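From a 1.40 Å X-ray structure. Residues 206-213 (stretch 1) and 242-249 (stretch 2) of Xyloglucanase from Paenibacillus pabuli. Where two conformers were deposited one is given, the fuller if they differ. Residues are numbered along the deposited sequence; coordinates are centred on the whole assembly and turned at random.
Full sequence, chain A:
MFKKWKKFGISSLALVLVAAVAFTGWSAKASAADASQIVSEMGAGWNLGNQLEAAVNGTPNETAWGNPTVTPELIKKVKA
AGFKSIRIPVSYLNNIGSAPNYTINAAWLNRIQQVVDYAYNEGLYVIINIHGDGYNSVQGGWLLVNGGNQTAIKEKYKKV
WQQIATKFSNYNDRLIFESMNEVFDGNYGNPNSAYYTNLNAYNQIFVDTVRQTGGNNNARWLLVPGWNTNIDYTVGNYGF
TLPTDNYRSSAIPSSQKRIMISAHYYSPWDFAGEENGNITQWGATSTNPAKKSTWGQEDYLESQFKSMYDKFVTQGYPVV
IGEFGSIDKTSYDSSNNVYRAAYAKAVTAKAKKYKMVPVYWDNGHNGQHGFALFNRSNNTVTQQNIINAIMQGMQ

Stretch 1 206-213: FVDTVRQT
Stretch 2 242-249: LPTDNYRS

Residues 206-211 are helical, in a helix that begins earlier in the chain, with phi/psi from -56/-54 at Phe206 to -61/-32 at Arg211. Its i+4 bonds run from Val210 N to Phe206 O (2.9 Å), Arg211 N to Val207 O (3.0 Å) and Gln212 N to Asp208 O (3.3 Å). Beyond Arg211, Val210 O accepts both Thr213 N (3.1 Å) and Thr213 OG1 (2.7 Å; chi1 p). The partner, Leu242 to Ser249, has no regular helix or strand. It is extended through Thr244 (-78/165), then passes Asp245 (-143/53) into a type I turn from Asp245 to Arg248, with Asn246 at -77/-13, Tyr247 at -94/3 and Arg248 N bonded to Asp245 O at 3.3 Å.

Register is fixed by two CA pairs, Val207 CA to Asp245 CA at 6.6 Å and Arg211 CA to Arg248 CA at 5.5 Å, so both segments advance in the same sense. Together they bury 424 Å².

The central contact is a bidentate salt bridge. Arg211 (m, m, t, chi4 -166°) presents NE to Asp245 OD1 (2.9 Å, N-H...O 164°) and NH2 to Asp245 OD2 (2.8 Å, 156°). OD2 lies at the guanidinium edge, near its plane, where the N-H bonds point. Asp245 chi1 is t and chi2 3°, which brings the carboxylate to the helix although its CA-to-CB bond points sideways. Arg211 NH1 and NH2 also bond elsewhere in the structure.

Two waters accept from the turn amides of Asn246 and Tyr247. Water 2 donates to Asp208 OD1 (2.9 Å) and Asp245 OD1 (2.8 Å) and accepts from Tyr247 N (2.9 Å), bridging the two carboxylates, one from each stretch. Water 1 donates to Asp208 OD1 (2.7 Å), accepts from Asn246 N (3.0 Å) and lies 2.8 Å from Thr244 OG1 (chi1 p) in a hydrogen bond of undecided direction. Asp208 (m, chi2 -24°) thus tethers the turn through solvent.

Van der Waals contacts, one of them purely apolar, lie around this network. Val207 (t) points toward the loop: its CG2 meets Pro243 CG at 4.1 Å, with the proline ring C-gamma endo, while its CG1 makes a close carbon-oxygen contact with Asp245 OD1 at 3.1 Å. Tyr247 (m, chi2 -88°) points toward the helix and has the largest covered area, 97 Å². Its CB sits 3.7 Å from Arg211 CB, and its CD2 edge approaches Asp208 OD1 at 3.5 Å. Gln212 (m, t) lies over one ring face. Arg248 (p, t, t) places CB 3.8 Å from Arg211 NE before its end leads away.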

# COMPACT_ATOMS: atom_id res chain seq x y z
N PHE A 206 -9.00 -6.86 12.95
CA PHE A 206 -9.30 -5.67 12.16
C PHE A 206 -10.68 -5.77 11.51
O PHE A 206 -11.51 -4.86 11.64
CB PHE A 206 -8.18 -5.46 11.12
CG PHE A 206 -8.56 -4.63 9.95
CD1 PHE A 206 -8.64 -3.25 10.04
CD2 PHE A 206 -8.78 -5.22 8.71
CE1 PHE A 206 -8.93 -2.49 8.89
CE2 PHE A 206 -9.06 -4.47 7.60
CZ PHE A 206 -9.15 -3.10 7.68
N VAL A 207 -10.91 -6.85 10.77
CA VAL A 207 -12.17 -6.97 10.04
C VAL A 207 -13.36 -6.88 11.00
O VAL A 207 -14.27 -6.08 10.82
CB VAL A 207 -12.21 -8.27 9.20
CG1 VAL A 207 -13.63 -8.54 8.67
CG2 VAL A 207 -11.17 -8.23 8.02
N ASP A 208 -13.33 -7.71 12.04
CA ASP A 208 -14.49 -7.77 12.93
C ASP A 208 -14.67 -6.49 13.73
O ASP A 208 -15.80 -6.06 13.98
CB ASP A 208 -14.35 -8.93 13.90
CG ASP A 208 -14.37 -10.31 13.22
OD1 ASP A 208 -14.92 -10.45 12.12
OD2 ASP A 208 -13.86 -11.26 13.82
N THR A 209 -13.57 -5.86 14.13
CA THR A 209 -13.67 -4.61 14.86
C THR A 209 -14.27 -3.52 13.99
O THR A 209 -15.16 -2.79 14.42
CB THR A 209 -12.27 -4.19 15.38
OG1 THR A 209 -11.77 -5.17 16.30
CG2 THR A 209 -12.29 -2.84 16.06
N VAL A 210 -13.77 -3.38 12.77
CA VAL A 210 -14.29 -2.35 11.88
C VAL A 210 -15.78 -2.56 11.62
O VAL A 210 -16.56 -1.59 11.64
CB VAL A 210 -13.49 -2.32 10.55
CG1 VAL A 210 -14.23 -1.49 9.49
CG2 VAL A 210 -12.09 -1.78 10.82
N ARG A 211 -16.18 -3.80 11.36
CA ARG A 211 -17.58 -4.03 11.02
C ARG A 211 -18.51 -3.63 12.15
O ARG A 211 -19.64 -3.23 11.89
CB ARG A 211 -17.83 -5.51 10.69
CG ARG A 211 -17.15 -6.06 9.46
CD ARG A 211 -17.27 -5.21 8.25
NE ARG A 211 -16.72 -5.85 7.08
CZ ARG A 211 -16.46 -5.20 5.95
NH1 ARG A 211 -16.64 -3.89 5.88
NH2 ARG A 211 -16.00 -5.89 4.92
N GLN A 212 -18.07 -3.77 13.39
CA GLN A 212 -18.94 -3.51 14.54
C GLN A 212 -18.98 -2.04 14.96
O GLN A 212 -19.67 -1.69 15.92
CB GLN A 212 -18.55 -4.41 15.69
CG GLN A 212 -18.79 -5.87 15.38
CD GLN A 212 -18.32 -6.75 16.48
OE1 GLN A 212 -17.20 -7.27 16.44
NE2 GLN A 212 -19.14 -6.89 17.52
N THR A 213 -18.24 -1.19 14.27
CA THR A 213 -18.45 0.21 14.42
C THR A 213 -19.62 0.59 13.54
O THR A 213 -20.14 -0.21 12.76
CB THR A 213 -17.20 1.05 14.10
OG1 THR A 213 -16.85 0.89 12.72
CG2 THR A 213 -16.04 0.63 15.01
N LEU A 242 -7.56 -16.53 4.84
CA LEU A 242 -8.50 -15.47 4.56
C LEU A 242 -9.39 -15.24 5.78
O LEU A 242 -9.88 -16.19 6.38
CB LEU A 242 -9.36 -15.82 3.33
CG LEU A 242 -8.59 -15.77 2.01
CD1 LEU A 242 -9.30 -16.62 0.97
CD2 LEU A 242 -8.37 -14.32 1.54
N PRO A 243 -9.61 -13.98 6.16
CA PRO A 243 -10.46 -13.74 7.31
C PRO A 243 -11.91 -14.09 7.03
O PRO A 243 -12.36 -13.99 5.89
CB PRO A 243 -10.33 -12.24 7.55
CG PRO A 243 -9.88 -11.69 6.29
CD PRO A 243 -9.10 -12.72 5.58
N THR A 244 -12.66 -14.46 8.06
CA THR A 244 -14.10 -14.50 7.96
C THR A 244 -14.62 -13.06 8.08
O THR A 244 -13.90 -12.17 8.52
CB THR A 244 -14.72 -15.37 9.09
OG1 THR A 244 -14.36 -14.85 10.38
CG2 THR A 244 -14.25 -16.83 8.99
N ASP A 245 -15.87 -12.83 7.72
CA ASP A 245 -16.43 -11.48 7.79
C ASP A 245 -17.89 -11.56 8.22
O ASP A 245 -18.78 -11.00 7.59
CB ASP A 245 -16.25 -10.81 6.42
CG ASP A 245 -16.38 -9.28 6.47
OD1 ASP A 245 -16.55 -8.70 7.56
OD2 ASP A 245 -16.30 -8.68 5.39
N ASN A 246 -18.11 -12.23 9.35
CA ASN A 246 -19.47 -12.56 9.77
C ASN A 246 -20.24 -11.39 10.39
O ASN A 246 -21.46 -11.47 10.55
CB ASN A 246 -19.46 -13.74 10.72
CG ASN A 246 -18.98 -15.01 10.08
OD1 ASN A 246 -18.15 -15.75 10.66
ND2 ASN A 246 -19.48 -15.29 8.89
N TYR A 247 -19.55 -10.30 10.72
CA TYR A 247 -20.21 -9.09 11.24
C TYR A 247 -20.54 -8.06 10.17
O TYR A 247 -21.03 -6.97 10.49
CB TYR A 247 -19.38 -8.43 12.35
CG TYR A 247 -19.17 -9.33 13.53
CD1 TYR A 247 -20.10 -9.36 14.57
CD2 TYR A 247 -18.07 -10.18 13.61
CE1 TYR A 247 -19.92 -10.20 15.66
CE2 TYR A 247 -17.88 -11.04 14.69
CZ TYR A 247 -18.81 -11.03 15.71
OH TYR A 247 -18.65 -11.87 16.79
N ARG A 248 -20.26 -8.38 8.90
CA ARG A 248 -20.48 -7.44 7.83
C ARG A 248 -21.98 -7.24 7.61
O ARG A 248 -22.81 -8.06 8.03
CB ARG A 248 -19.83 -7.94 6.54
CG ARG A 248 -20.57 -9.05 5.86
CD ARG A 248 -19.79 -9.60 4.71
NE ARG A 248 -20.63 -10.44 3.88
CZ ARG A 248 -20.26 -10.98 2.74
NH1 ARG A 248 -19.02 -10.82 2.29
NH2 ARG A 248 -21.12 -11.69 2.05
N SER A 249 -22.29 -6.16 6.92
CA SER A 249 -23.66 -5.82 6.57
C SER A 249 -24.35 -6.96 5.86
O SER A 249 -23.81 -7.55 4.92
CB SER A 249 -23.65 -4.66 5.61
OG SER A 249 -24.97 -4.40 5.13
O HOH W 1 -16.00 -12.84 11.32
O HOH W 2 -16.86 -9.35 10.28